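Local coordinates for activating signal cointegrator 1 complex subunit 2 (Homo sapiens, PDB 6YXQ), which binds polyubiquitin chains of the K63-linked type and recruits ASCC3 and ALKBH3 to sites of DNA damage, and also takes part in rescuing stalled ribosomes, at residues B[234-237]-B[238-242]. Sequence-based numbering, arbitrary orientation.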
ATOM      1  N   GLY B 234      18.327 -31.102 -11.067  1.00144.98           N
ATOM      2  CA  GLY B 234      17.576 -30.913 -12.298  1.00132.64           C
ATOM      3  C   GLY B 234      16.070 -30.802 -12.191  1.00141.21           C
ATOM      4  O   GLY B 234      15.355 -31.803 -12.093  1.00148.97           O
ATOM      5  N   ARG B 235      15.584 -29.568 -12.162  1.00131.46           N
ATOM      6  CA  ARG B 235      14.159 -29.293 -12.267  1.00123.84           C
ATOM      7  C   ARG B 235      13.757 -29.181 -13.732  1.00119.38           C
ATOM      8  O   ARG B 235      14.587 -28.954 -14.616  1.00112.64           O
ATOM      9  CB  ARG B 235      13.793 -28.003 -11.541  1.00117.27           C
ATOM     10  CG  ARG B 235      14.031 -28.041 -10.061  1.00115.64           C
ATOM     11  CD  ARG B 235      13.141 -27.031  -9.366  1.00123.46           C
ATOM     12  NE  ARG B 235      11.750 -27.464  -9.259  1.00136.72           N
ATOM     13  CZ  ARG B 235      11.150 -27.731  -8.103  1.00145.00           C
ATOM     14  NH1 ARG B 235      11.827 -27.623  -6.967  1.00145.15           N
ATOM     15  NH2 ARG B 235       9.879 -28.116  -8.076  1.00148.00           N
ATOM     16  N   LEU B 236      12.460 -29.311 -13.977  1.00117.76           N
ATOM     17  CA  LEU B 236      11.958 -29.384 -15.338  1.00100.61           C
ATOM     18  C   LEU B 236      11.924 -28.015 -16.001  1.00 97.69           C
ATOM     19  O   LEU B 236      11.546 -27.016 -15.385  1.00 97.34           O
ATOM     20  CB  LEU B 236      10.560 -29.994 -15.350  1.00 95.16           C
ATOM     21  CG  LEU B 236      10.539 -31.475 -15.001  1.00 87.27           C
ATOM     22  CD1 LEU B 236       9.101 -31.946 -14.826  1.00 85.50           C
ATOM     23  CD2 LEU B 236      11.275 -32.265 -16.075  1.00 72.03           C
ATOM     24  N   THR B 237      12.311 -27.983 -17.276  1.00 94.65           N
ATOM     25  CA  THR B 237      12.215 -26.767 -18.060  1.00 93.59           C
ATOM     26  C   THR B 237      10.749 -26.353 -18.196  1.00 95.35           C
ATOM     27  O   THR B 237       9.846 -27.166 -17.987  1.00101.81           O
ATOM     28  CB  THR B 237      12.847 -26.973 -19.436  1.00 97.97           C
ATOM     29  OG1 THR B 237      12.071 -27.916 -20.187  1.00104.73           O
ATOM     30  CG2 THR B 237      14.279 -27.479 -19.293  1.00 98.55           C
ATOM     31  N   PRO B 238      10.490 -25.081 -18.519  1.00 82.10           N
ATOM     32  CA  PRO B 238       9.094 -24.629 -18.640  1.00 79.16           C
ATOM     33  C   PRO B 238       8.248 -25.455 -19.595  1.00 93.08           C
ATOM     34  O   PRO B 238       7.023 -25.515 -19.426  1.00 93.24           O
ATOM     35  CB  PRO B 238       9.242 -23.181 -19.127  1.00 78.68           C
ATOM     36  CG  PRO B 238      10.552 -22.736 -18.590  1.00 77.48           C
ATOM     37  CD  PRO B 238      11.441 -23.952 -18.539  1.00 81.08           C
ATOM     38  N   SER B 239       8.859 -26.102 -20.591  1.00102.46           N
ATOM     39  CA  SER B 239       8.080 -26.908 -21.525  1.00 93.40           C
ATOM     40  C   SER B 239       7.499 -28.143 -20.853  1.00 94.69           C
ATOM     41  O   SER B 239       6.439 -28.632 -21.261  1.00109.07           O
ATOM     42  CB  SER B 239       8.945 -27.309 -22.718  1.00 85.96           C
ATOM     43  OG  SER B 239       9.775 -26.231 -23.114  1.00 94.63           O
ATOM     44  N   ASP B 240       8.160 -28.650 -19.814  1.00 97.35           N
ATOM     45  CA  ASP B 240       7.747 -29.884 -19.153  1.00104.92           C
ATOM     46  C   ASP B 240       7.010 -29.632 -17.846  1.00105.60           C
ATOM     47  O   ASP B 240       5.965 -30.236 -17.603  1.00116.75           O
ATOM     48  CB  ASP B 240       8.969 -30.770 -18.908  1.00107.87           C
ATOM     49  CG  ASP B 240       9.895 -30.798 -20.098  1.00109.62           C
ATOM     50  OD1 ASP B 240       9.382 -30.978 -21.222  1.00115.68           O
ATOM     51  OD2 ASP B 240      11.123 -30.637 -19.917  1.00 99.10           O
HETATM   52  N   MSE B 241       7.538 -28.744 -17.008  1.00107.69           N
HETATM   53  CA  MSE B 241       6.976 -28.429 -15.702  1.00106.67           C
HETATM   54  C   MSE B 241       5.446 -28.324 -15.663  1.00110.12           C
HETATM   55  O   MSE B 241       4.809 -27.936 -16.653  1.00111.98           O
HETATM   56  CB  MSE B 241       7.586 -27.129 -15.202  1.00115.60           C
HETATM   57  CG  MSE B 241       7.109 -25.907 -15.933  1.00130.41           C
HETATM   58 SE   MSE B 241       7.767 -24.337 -14.978  1.00132.72          SE
HETATM   59  CE  MSE B 241       9.566 -24.848 -14.544  1.00122.63           C
ATOM     60  N   PRO B 242       4.857 -28.680 -14.521  1.00113.21           N
ATOM     61  CA  PRO B 242       3.405 -28.539 -14.361  1.00100.68           C
ATOM     62  C   PRO B 242       2.963 -27.100 -14.576  1.00 97.53           C
ATOM     63  O   PRO B 242       3.700 -26.152 -14.298  1.00101.71           O
ATOM     64  CB  PRO B 242       3.165 -28.997 -12.920  1.00115.56           C
ATOM     65  CG  PRO B 242       4.288 -29.951 -12.654  1.00127.70           C
ATOM     66  CD  PRO B 242       5.475 -29.408 -13.401  1.00123.95           C
TER
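Thr-237 meets Asp-240 twice, once through its backbone and once through its side chain. The carbonyl O of Thr-237 takes two amide donors: Asp-240 N at 2.9 Å, which sits above the carbonyl plane, and Met-241 N at 3.0 Å, which comes in almost head-on, with a C=O...N angle of 168°. With Pro-238 and Ser-239 both in helical backbone conformation, this is a type I beta turn over 237-240, widened by the second bond into an alpha-turn. It sits in the linker between helices 193-216 and 243-266, in the N-terminal, mostly helical part of ASCC2, and Pro-242 follows as the N-cap of the latter helix. The hydroxyl of Thr-237, set between its own N and carbonyl carbon (chi1 67°), gives its hydrogen to Asp-240 OD2 at 2.9 Å, reaching it from above the carboxylate plane. A valine at Thr-237 would probably leave that carboxylate without its hydroxyl donor and freer to turn, while the backbone bonds could remain. Beside the turn, Leu-236 CD2 lies 3.9 Å from Asp-240 CB, and Leu-236 CB packs against Met-241 CB at 4.1 Å. The Met-241 carbonyl O is satisfied by Arg-301 NH1; Ser-239 OG has weak bonds to Glu-293 and Lys-300.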